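Uncharacterized protein (Corynebacterium diphtheriae, PDB 3LMM) is of unknown function but is probably a multidomain transcriptional regulator that carries an AlbA-like domain, a RecG-like region and a helix-turn-helix-type domain. Local coordinates at residues F174-A178 / Y356-A360; R161-W165 / D361-A365; S420-R426 / A467-V473. One frame throughout, in Å; residues are numbered along the deposited sequence.

Interaction 1 of 3, residues F174-A178 / Y356-A360; sequences FDPMA and YPALA
Met177, a selenomethionine here, is the bump of this contact, and the turn into helix 357-365 is the hollow that takes it. Its methyl CE sits over the middle of one face of the Tyr356 ring, 3.4 Å from the ring centroid and 12° off the normal, a CH-pi contact. The SE atom stands farther back above the same ring, a Met-aromatic contact at 5.0 Å from the centroid. Bends at chi2 (61°) and chi3 (78°) fold the chain so that the methyl comes down on the ring while CG lies 3.5 Å from Leu359 CB. Pro176 meets the rim of the tyrosine instead, CG lying 4.2 Å from CD1 of Tyr356 near the ring plane. The helix contributes a bump of its own: Ala358 CB lies against the backbone between Met177 and Ala178, and is 3.4 Å from Ala178 CB. Helix 226-232 closes over Met177 and Leu359 through Ala227, and the Tyr356 hydroxyl is hydrogen-bonded to the backbone O of Asp313. No hydrogen bond joins the two segments: loop and helix start are held by apolar fit and one aromatic face, while the tyrosine hydroxyl is tied to a third part of the chain.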
loop_
_atom_site.group_PDB
_atom_site.type_symbol
_atom_site.label_atom_id
_atom_site.label_comp_id
_atom_site.label_asym_id
_atom_site.label_seq_id
_atom_site.Cartn_x
_atom_site.Cartn_y
_atom_site.Cartn_z
ATOM N N PHE A 174 15.125 13.757 6.490
ATOM C CA PHE A 174 14.538 14.053 7.781
ATOM C C PHE A 174 13.093 13.587 7.892
ATOM O O PHE A 174 12.222 14.036 7.145
ATOM C CB PHE A 174 14.641 15.554 8.075
ATOM C CG PHE A 174 14.020 15.957 9.382
ATOM C CD1 PHE A 174 14.442 15.377 10.579
ATOM C CD2 PHE A 174 12.968 16.864 9.408
ATOM C CE1 PHE A 174 13.819 15.684 11.781
ATOM C CE2 PHE A 174 12.338 17.180 10.599
ATOM C CZ PHE A 174 12.760 16.588 11.790
ATOM N N ASP A 175 12.848 12.652 8.808
ATOM C CA ASP A 175 11.490 12.158 9.037
ATOM C C ASP A 175 11.033 12.765 10.336
ATOM O O ASP A 175 11.304 12.235 11.411
ATOM C CB ASP A 175 11.445 10.634 9.151
ATOM C CG ASP A 175 11.506 9.957 7.807
ATOM O OD1 ASP A 175 11.074 10.585 6.809
ATOM O OD2 ASP A 175 11.967 8.793 7.750
ATOM N N PRO A 176 10.310 13.883 10.251
ATOM C CA PRO A 176 9.832 14.554 11.457
ATOM C C PRO A 176 9.215 13.642 12.517
ATOM O O PRO A 176 9.484 13.796 13.712
ATOM C CB PRO A 176 8.853 15.588 10.901
ATOM C CG PRO A 176 8.421 14.999 9.589
ATOM C CD PRO A 176 9.674 14.436 9.043
HETATM N N MSE A 177 8.422 12.675 12.076
HETATM C CA MSE A 177 7.742 11.773 12.988
HETATM C C MSE A 177 8.672 10.713 13.570
HETATM O O MSE A 177 8.262 9.891 14.402
HETATM C CB MSE A 177 6.562 11.127 12.263
HETATM C CG MSE A 177 5.502 10.569 13.180
HETATM SE SE MSE A 177 4.679 11.912 14.310
HETATM C CE MSE A 177 3.490 12.707 13.034
ATOM N N ALA A 178 9.934 10.748 13.147
ATOM C CA ALA A 178 10.948 9.793 13.615
ATOM C C ALA A 178 11.971 10.451 14.527
ATOM O O ALA A 178 12.804 9.767 15.120
ATOM C CB ALA A 178 11.657 9.155 12.418
ATOM N N TYR A 356 3.678 11.230 7.007
ATOM C CA TYR A 356 4.604 10.899 8.062
ATOM C C TYR A 356 5.055 9.446 7.932
ATOM O O TYR A 356 4.545 8.553 8.617
ATOM C CB TYR A 356 3.940 11.134 9.421
ATOM C CG TYR A 356 3.518 12.569 9.668
ATOM C CD1 TYR A 356 4.465 13.582 9.731
ATOM C CD2 TYR A 356 2.178 12.905 9.864
ATOM C CE1 TYR A 356 4.101 14.896 9.985
ATOM C CE2 TYR A 356 1.788 14.220 10.125
ATOM C CZ TYR A 356 2.758 15.215 10.186
ATOM O OH TYR A 356 2.417 16.526 10.457
ATOM N N PRO A 357 6.019 9.187 7.037
ATOM C CA PRO A 357 6.544 7.836 6.827
ATOM C C PRO A 357 6.865 7.150 8.153
ATOM O O PRO A 357 6.506 6.001 8.357
ATOM C CB PRO A 357 7.797 8.085 5.987
ATOM C CG PRO A 357 7.388 9.235 5.143
ATOM C CD PRO A 357 6.687 10.144 6.140
ATOM N N ALA A 358 7.527 7.868 9.053
ATOM C CA ALA A 358 7.854 7.307 10.350
ATOM C C ALA A 358 6.598 6.777 11.055
ATOM O O ALA A 358 6.574 5.641 11.534
ATOM C CB ALA A 358 8.536 8.354 11.212
ATOM N N LEU A 359 5.551 7.594 11.104
ATOM C CA LEU A 359 4.298 7.210 11.764
ATOM C C LEU A 359 3.706 6.002 11.072
ATOM O O LEU A 359 3.234 5.067 11.721
ATOM C CB LEU A 359 3.281 8.358 11.701
ATOM C CG LEU A 359 2.222 8.592 12.790
ATOM C CD1 LEU A 359 0.871 8.750 12.112
ATOM C CD2 LEU A 359 2.196 7.464 13.803
ATOM N N ALA A 360 3.716 6.039 9.746
ATOM C CA ALA A 360 3.181 4.938 8.974
ATOM C C ALA A 360 3.923 3.678 9.370
ATOM O O ALA A 360 3.312 2.711 9.820
ATOM C CB ALA A 360 3.348 5.194 7.491
#

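Interaction 2 of 3, residues R161-W165 / D361-A365; sequences RAEWW and DLYRA
Arg161 and Ala365 are where the two segments draw nearest, CA to CA 8.0 Å, in helical pieces that run nearly antiparallel (166°) with axes 12.6 Å apart. The gap is spanned by Arg161 and Trp165 from one helix, which both reach the carboxylate of Asp361 on the other; with chi1 at 179° that carboxylate is carried away from the backbone N, toward Arg161 and Trp165. Trp165 donates its indole N-H from NE1 to OD2 of Asp361 over 2.7 Å. That bond is moderately bent, and the nitrogen approaches OD2 from above the carboxylate plane, 49° out of it. The other oxygen, OD1, is modelled in a salt bridge to Arg161, with NE 2.8 Å and NH1 2.9 Å away. Guanidinium and carboxylate are nearly coplanar, but both donors turn to this one oxygen; its position is less sure than the rest, so the details of the pairing are doubtful. The arginine arrives with its chain extended from CG to NE, passing CD within 3.5 Å of Ala365 CB, and the CA of Ala365 lies over one guanidinium face, toward its rim. Trp164 covers one face of the Trp165 indole, while Pro140 packs on Trp165 and Asp361. Asp361, if its OD1 is placed correctly, and Glu142 bring two carboxylates to Arg161, and Glu142 also pairs with Arg364, so the charges probably offset one another; the indole N-H to OD2 would further favour the aspartate as an anion.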
loop_
_atom_site.group_PDB
_atom_site.type_symbol
_atom_site.label_atom_id
_atom_site.label_comp_id
_atom_site.label_asym_id
_atom_site.label_seq_id
_atom_site.Cartn_x
_atom_site.Cartn_y
_atom_site.Cartn_z
ATOM N N ARG A 161 13.756 -3.233 12.673
ATOM C CA ARG A 161 13.335 -1.842 12.589
ATOM C C ARG A 161 14.144 -0.959 13.532
ATOM O O ARG A 161 14.508 0.170 13.192
ATOM C CB ARG A 161 11.846 -1.720 12.914
ATOM C CG ARG A 161 10.930 -2.062 11.760
ATOM C CD ARG A 161 9.499 -1.726 12.102
ATOM N NE ARG A 161 8.683 -1.629 10.908
ATOM C CZ ARG A 161 8.452 -2.641 10.085
ATOM N NH1 ARG A 161 7.703 -2.465 9.009
ATOM N NH2 ARG A 161 8.966 -3.832 10.338
ATOM N N ALA A 162 14.416 -1.496 14.719
ATOM C CA ALA A 162 15.177 -0.805 15.758
ATOM C C ALA A 162 16.489 -0.240 15.234
ATOM O O ALA A 162 16.804 0.935 15.465
ATOM C CB ALA A 162 15.459 -1.762 16.905
ATOM N N GLU A 163 17.253 -1.083 14.536
ATOM C CA GLU A 163 18.537 -0.671 13.978
ATOM C C GLU A 163 18.279 0.183 12.742
ATOM O O GLU A 163 18.842 1.262 12.604
ATOM C CB GLU A 163 19.399 -1.893 13.600
ATOM C CG GLU A 163 20.928 -1.644 13.621
ATOM C CD GLU A 163 21.751 -2.833 13.073
ATOM O OE1 GLU A 163 21.427 -4.010 13.376
ATOM O OE2 GLU A 163 22.753 -2.593 12.356
ATOM N N TRP A 164 17.403 -0.278 11.858
ATOM C CA TRP A 164 17.143 0.492 10.655
ATOM C C TRP A 164 16.875 1.975 10.887
ATOM O O TRP A 164 17.398 2.834 10.159
ATOM C CB TRP A 164 15.963 -0.053 9.880
ATOM C CG TRP A 164 15.901 0.564 8.522
ATOM C CD1 TRP A 164 16.571 0.152 7.421
ATOM C CD2 TRP A 164 15.140 1.715 8.126
ATOM N NE1 TRP A 164 16.275 0.964 6.356
ATOM C CE2 TRP A 164 15.398 1.934 6.761
ATOM C CE3 TRP A 164 14.261 2.577 8.791
ATOM C CZ2 TRP A 164 14.815 2.980 6.043
ATOM C CZ3 TRP A 164 13.681 3.617 8.076
ATOM C CH2 TRP A 164 13.961 3.807 6.715
ATOM N N TRP A 165 16.047 2.288 11.876
ATOM C CA TRP A 165 15.730 3.679 12.120
ATOM C C TRP A 165 16.857 4.509 12.694
ATOM O O TRP A 165 17.126 5.599 12.187
ATOM C CB TRP A 165 14.481 3.802 12.984
ATOM C CG TRP A 165 13.246 3.535 12.198
ATOM C CD1 TRP A 165 12.495 2.398 12.218
ATOM C CD2 TRP A 165 12.633 4.402 11.237
ATOM N NE1 TRP A 165 11.449 2.501 11.332
ATOM C CE2 TRP A 165 11.511 3.722 10.716
ATOM C CE3 TRP A 165 12.922 5.686 10.765
ATOM C CZ2 TRP A 165 10.676 4.285 9.743
ATOM C CZ3 TRP A 165 12.095 6.250 9.798
ATOM C CH2 TRP A 165 10.982 5.548 9.297
ATOM N N ASP A 361 5.244 3.687 9.237
ATOM C CA ASP A 361 5.982 2.491 9.590
ATOM C C ASP A 361 5.672 1.948 10.984
ATOM O O ASP A 361 5.593 0.735 11.165
ATOM C CB ASP A 361 7.482 2.697 9.490
ATOM C CG ASP A 361 8.233 1.454 9.889
ATOM O OD1 ASP A 361 8.097 0.443 9.165
ATOM O OD2 ASP A 361 8.931 1.471 10.933
ATOM N N LEU A 362 5.510 2.831 11.967
ATOM C CA LEU A 362 5.219 2.387 13.318
ATOM C C LEU A 362 3.922 1.598 13.360
ATOM O O LEU A 362 3.820 0.607 14.087
ATOM C CB LEU A 362 5.129 3.577 14.268
ATOM C CG LEU A 362 4.989 3.233 15.754
ATOM C CD1 LEU A 362 6.178 2.416 16.237
ATOM C CD2 LEU A 362 4.863 4.525 16.544
ATOM N N TYR A 363 2.926 2.023 12.586
ATOM C CA TYR A 363 1.639 1.311 12.564
ATOM C C TYR A 363 1.796 -0.064 11.915
ATOM O O TYR A 363 1.119 -1.015 12.297
ATOM C CB TYR A 363 0.581 2.132 11.814
ATOM C CG TYR A 363 -0.174 3.113 12.678
ATOM C CD1 TYR A 363 -1.271 2.711 13.442
ATOM C CD2 TYR A 363 0.198 4.450 12.718
ATOM C CE1 TYR A 363 -1.985 3.628 14.223
ATOM C CE2 TYR A 363 -0.501 5.373 13.490
ATOM C CZ TYR A 363 -1.594 4.964 14.240
ATOM O OH TYR A 363 -2.284 5.920 14.968
ATOM N N ARG A 364 2.688 -0.145 10.931
ATOM C CA ARG A 364 2.975 -1.391 10.239
ATOM C C ARG A 364 3.635 -2.330 11.234
ATOM O O ARG A 364 3.297 -3.511 11.317
ATOM C CB ARG A 364 3.945 -1.155 9.084
ATOM C CG ARG A 364 3.322 -1.130 7.704
ATOM C CD ARG A 364 2.639 -2.454 7.361
ATOM N NE ARG A 364 3.539 -3.607 7.389
ATOM C CZ ARG A 364 3.199 -4.827 6.984
ATOM N NH1 ARG A 364 1.979 -5.061 6.512
ATOM N NH2 ARG A 364 4.075 -5.820 7.063
ATOM N N ALA A 365 4.589 -1.787 11.980
ATOM C CA ALA A 365 5.333 -2.547 12.973
ATOM C C ALA A 365 4.400 -3.174 13.995
ATOM O O ALA A 365 4.646 -4.292 14.450
ATOM C CB ALA A 365 6.341 -1.643 13.659
#

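Interaction 3 of 3, residues S420-R426 / A467-V473; sequences SIVPEAR and AARQTTV
An antiparallel bridge between Val422 and Thr472 ties the strand after helix 412-419 to the strand that follows helix 458-469. The pair is hydrogen-bonded. Thr472 N gives the better bond, 2.6 Å to Val422 O; the return bond, from Val422 N to Thr472 O at 2.7 Å, is weak, bent to 122°. On either side the backbones add CA-H...O contacts, among them Val473 CA to Ser420 O at 3.5 Å. Side chains divide between the two faces of this little ladder. On one, Ile421 CG1 lies 3.6 Å from Val473 CG2. On the other, Val422 and Thr472 sit beside each other. Strand 476-477 continues the sheet beyond 472-473, and the forty residues between the two segments are largely helical. A small sheet joined to helices in this way fits the helix-turn-helix clan to which the DUF5635 family belongs, although the DNA-binding role it suggests remains an inference. Thr471 then begins the crossing from helix to strand: its CG2, anti to the backbone N, turns to CG2 of Ile421, and helix 430-441 supplies Ile432 against both residues. Past the cis peptide before Pro423 the chain makes a 3-10 turn that sends Arg426 back toward the end of helix 458-469. Its chain is extended from CG to NE, and Ala467 CB lies against one face of the guanidinium, toward its rim, 4.0 Å from CZ of Arg426. The arginine NE is also 3.4 Å from Ala467 O, but the angle is too poor for a bond; its NH2 has a weak, long ion pair with Asp429.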
loop_
_atom_site.group_PDB
_atom_site.type_symbol
_atom_site.label_atom_id
_atom_site.label_comp_id
_atom_site.label_asym_id
_atom_site.label_seq_id
_atom_site.Cartn_x
_atom_site.Cartn_y
_atom_site.Cartn_z
ATOM N N SER A 420 -20.512 -16.172 -7.668
ATOM C CA SER A 420 -20.414 -17.138 -8.763
ATOM C C SER A 420 -19.151 -17.009 -9.592
ATOM O O SER A 420 -19.026 -17.611 -10.659
ATOM C CB SER A 420 -21.625 -16.983 -9.668
ATOM O OG SER A 420 -22.809 -17.149 -8.898
ATOM N N ILE A 421 -18.213 -16.223 -9.090
ATOM C CA ILE A 421 -16.957 -16.015 -9.776
ATOM C C ILE A 421 -16.055 -17.238 -9.658
ATOM O O ILE A 421 -16.079 -17.958 -8.659
ATOM C CB ILE A 421 -16.245 -14.793 -9.200
ATOM C CG1 ILE A 421 -17.008 -13.535 -9.617
ATOM C CG2 ILE A 421 -14.806 -14.755 -9.660
ATOM C CD1 ILE A 421 -16.473 -12.260 -9.006
ATOM N N VAL A 422 -15.272 -17.467 -10.702
ATOM C CA VAL A 422 -14.339 -18.582 -10.749
ATOM C C VAL A 422 -13.118 -18.144 -11.544
ATOM O O VAL A 422 -13.248 -17.512 -12.598
ATOM C CB VAL A 422 -14.965 -19.825 -11.433
ATOM C CG1 VAL A 422 -13.928 -20.927 -11.557
ATOM C CG2 VAL A 422 -16.148 -20.308 -10.632
ATOM N N PRO A 423 -11.914 -18.445 -11.041
ATOM C CA PRO A 423 -11.629 -19.154 -9.794
ATOM C C PRO A 423 -12.182 -18.438 -8.576
ATOM O O PRO A 423 -12.353 -17.221 -8.587
ATOM C CB PRO A 423 -10.118 -19.206 -9.789
ATOM C CG PRO A 423 -9.746 -17.948 -10.500
ATOM C CD PRO A 423 -10.666 -18.013 -11.681
ATOM N N GLU A 424 -12.439 -19.203 -7.521
ATOM C CA GLU A 424 -12.978 -18.674 -6.267
ATOM C C GLU A 424 -12.100 -17.549 -5.724
ATOM O O GLU A 424 -12.587 -16.546 -5.196
ATOM C CB GLU A 424 -13.050 -19.800 -5.234
ATOM C CG GLU A 424 -13.958 -19.530 -4.045
ATOM C CD GLU A 424 -13.893 -20.644 -3.013
ATOM O OE1 GLU A 424 -12.826 -20.799 -2.377
ATOM O OE2 GLU A 424 -14.901 -21.365 -2.841
ATOM N N ALA A 425 -10.794 -17.729 -5.854
ATOM C CA ALA A 425 -9.859 -16.736 -5.364
ATOM C C ALA A 425 -9.974 -15.375 -6.060
ATOM O O ALA A 425 -9.344 -14.409 -5.631
ATOM C CB ALA A 425 -8.433 -17.272 -5.479
ATOM N N ARG A 426 -10.765 -15.276 -7.123
ATOM C CA ARG A 426 -10.887 -13.993 -7.796
ATOM C C ARG A 426 -12.044 -13.136 -7.306
ATOM O O ARG A 426 -12.170 -11.983 -7.708
ATOM C CB ARG A 426 -11.020 -14.177 -9.295
ATOM C CG ARG A 426 -9.696 -14.320 -9.990
ATOM C CD ARG A 426 -9.863 -13.979 -11.459
ATOM N NE ARG A 426 -8.757 -14.463 -12.278
ATOM C CZ ARG A 426 -7.490 -14.157 -12.059
ATOM N NH1 ARG A 426 -6.551 -14.644 -12.856
ATOM N NH2 ARG A 426 -7.175 -13.366 -11.040
ATOM N N ALA A 467 -6.862 -10.442 -16.374
ATOM C CA ALA A 467 -7.362 -11.241 -15.269
ATOM C C ALA A 467 -8.887 -11.351 -15.296
ATOM O O ALA A 467 -9.447 -12.376 -14.913
ATOM C CB ALA A 467 -6.901 -10.656 -13.945
ATOM N N ALA A 468 -9.566 -10.304 -15.747
ATOM C CA ALA A 468 -11.021 -10.334 -15.794
ATOM C C ALA A 468 -11.480 -11.172 -16.964
ATOM O O ALA A 468 -12.546 -11.788 -16.927
ATOM C CB ALA A 468 -11.574 -8.931 -15.920
ATOM N N ARG A 469 -10.667 -11.190 -18.011
ATOM C CA ARG A 469 -10.999 -11.962 -19.203
ATOM C C ARG A 469 -10.881 -13.445 -18.910
ATOM O O ARG A 469 -11.516 -14.268 -19.560
ATOM C CB ARG A 469 -10.068 -11.604 -20.363
ATOM C CG ARG A 469 -10.615 -12.054 -21.705
ATOM C CD ARG A 469 -9.524 -12.141 -22.755
ATOM N NE ARG A 469 -8.627 -13.256 -22.477
ATOM C CZ ARG A 469 -7.562 -13.562 -23.206
ATOM N NH1 ARG A 469 -7.250 -12.832 -24.271
ATOM N NH2 ARG A 469 -6.812 -14.604 -22.866
ATOM N N GLN A 470 -10.054 -13.777 -17.925
ATOM C CA GLN A 470 -9.845 -15.167 -17.543
ATOM C C GLN A 470 -10.708 -15.576 -16.363
ATOM O O GLN A 470 -10.697 -16.733 -15.953
ATOM C CB GLN A 470 -8.377 -15.402 -17.209
ATOM C CG GLN A 470 -7.460 -15.221 -18.393
ATOM C CD GLN A 470 -6.017 -15.407 -18.011
ATOM O OE1 GLN A 470 -5.723 -15.960 -16.950
ATOM N NE2 GLN A 470 -5.101 -14.953 -18.870
ATOM N N THR A 471 -11.443 -14.622 -15.806
ATOM C CA THR A 471 -12.316 -14.927 -14.687
ATOM C C THR A 471 -13.578 -15.476 -15.325
ATOM O O THR A 471 -13.871 -15.156 -16.474
ATOM C CB THR A 471 -12.649 -13.674 -13.879
ATOM O OG1 THR A 471 -11.445 -12.955 -13.604
ATOM C CG2 THR A 471 -13.304 -14.057 -12.570
ATOM N N THR A 472 -14.314 -16.306 -14.595
ATOM C CA THR A 472 -15.529 -16.901 -15.130
ATOM C C THR A 472 -16.710 -16.886 -14.190
ATOM O O THR A 472 -16.580 -17.157 -13.002
ATOM C CB THR A 472 -15.317 -18.366 -15.527
ATOM O OG1 THR A 472 -14.548 -18.434 -16.731
ATOM C CG2 THR A 472 -16.660 -19.057 -15.744
ATOM N N VAL A 473 -17.869 -16.584 -14.754
ATOM C CA VAL A 473 -19.110 -16.565 -14.015
ATOM C C VAL A 473 -20.136 -17.256 -14.876
ATOM O O VAL A 473 -20.418 -16.824 -16.001
ATOM C CB VAL A 473 -19.581 -15.155 -13.712
ATOM C CG1 VAL A 473 -21.048 -15.168 -13.342
ATOM C CG2 VAL A 473 -18.753 -14.593 -12.571
#

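Interactions 1 and 2 share helix 357-365, with centres 10 Å apart, and along the chain interaction 1 is nested inside the loop that interaction 2 closes. Trp165 belongs to both neighbourhoods, its six-membered ring reaching Asp175, Ala178 and Ala358 while its indole nitrogen serves the second contact. The start of the helix is buried against a loop by apolar groups; farther along, partly buried, charge takes over against helix 161-171. Interaction 3 lies on the opposite side of the chain's centre, about 40 Å from interaction 1 and 37 Å from interaction 2 between centres. There backbone pairing leads, and several of the touching residues are exposed.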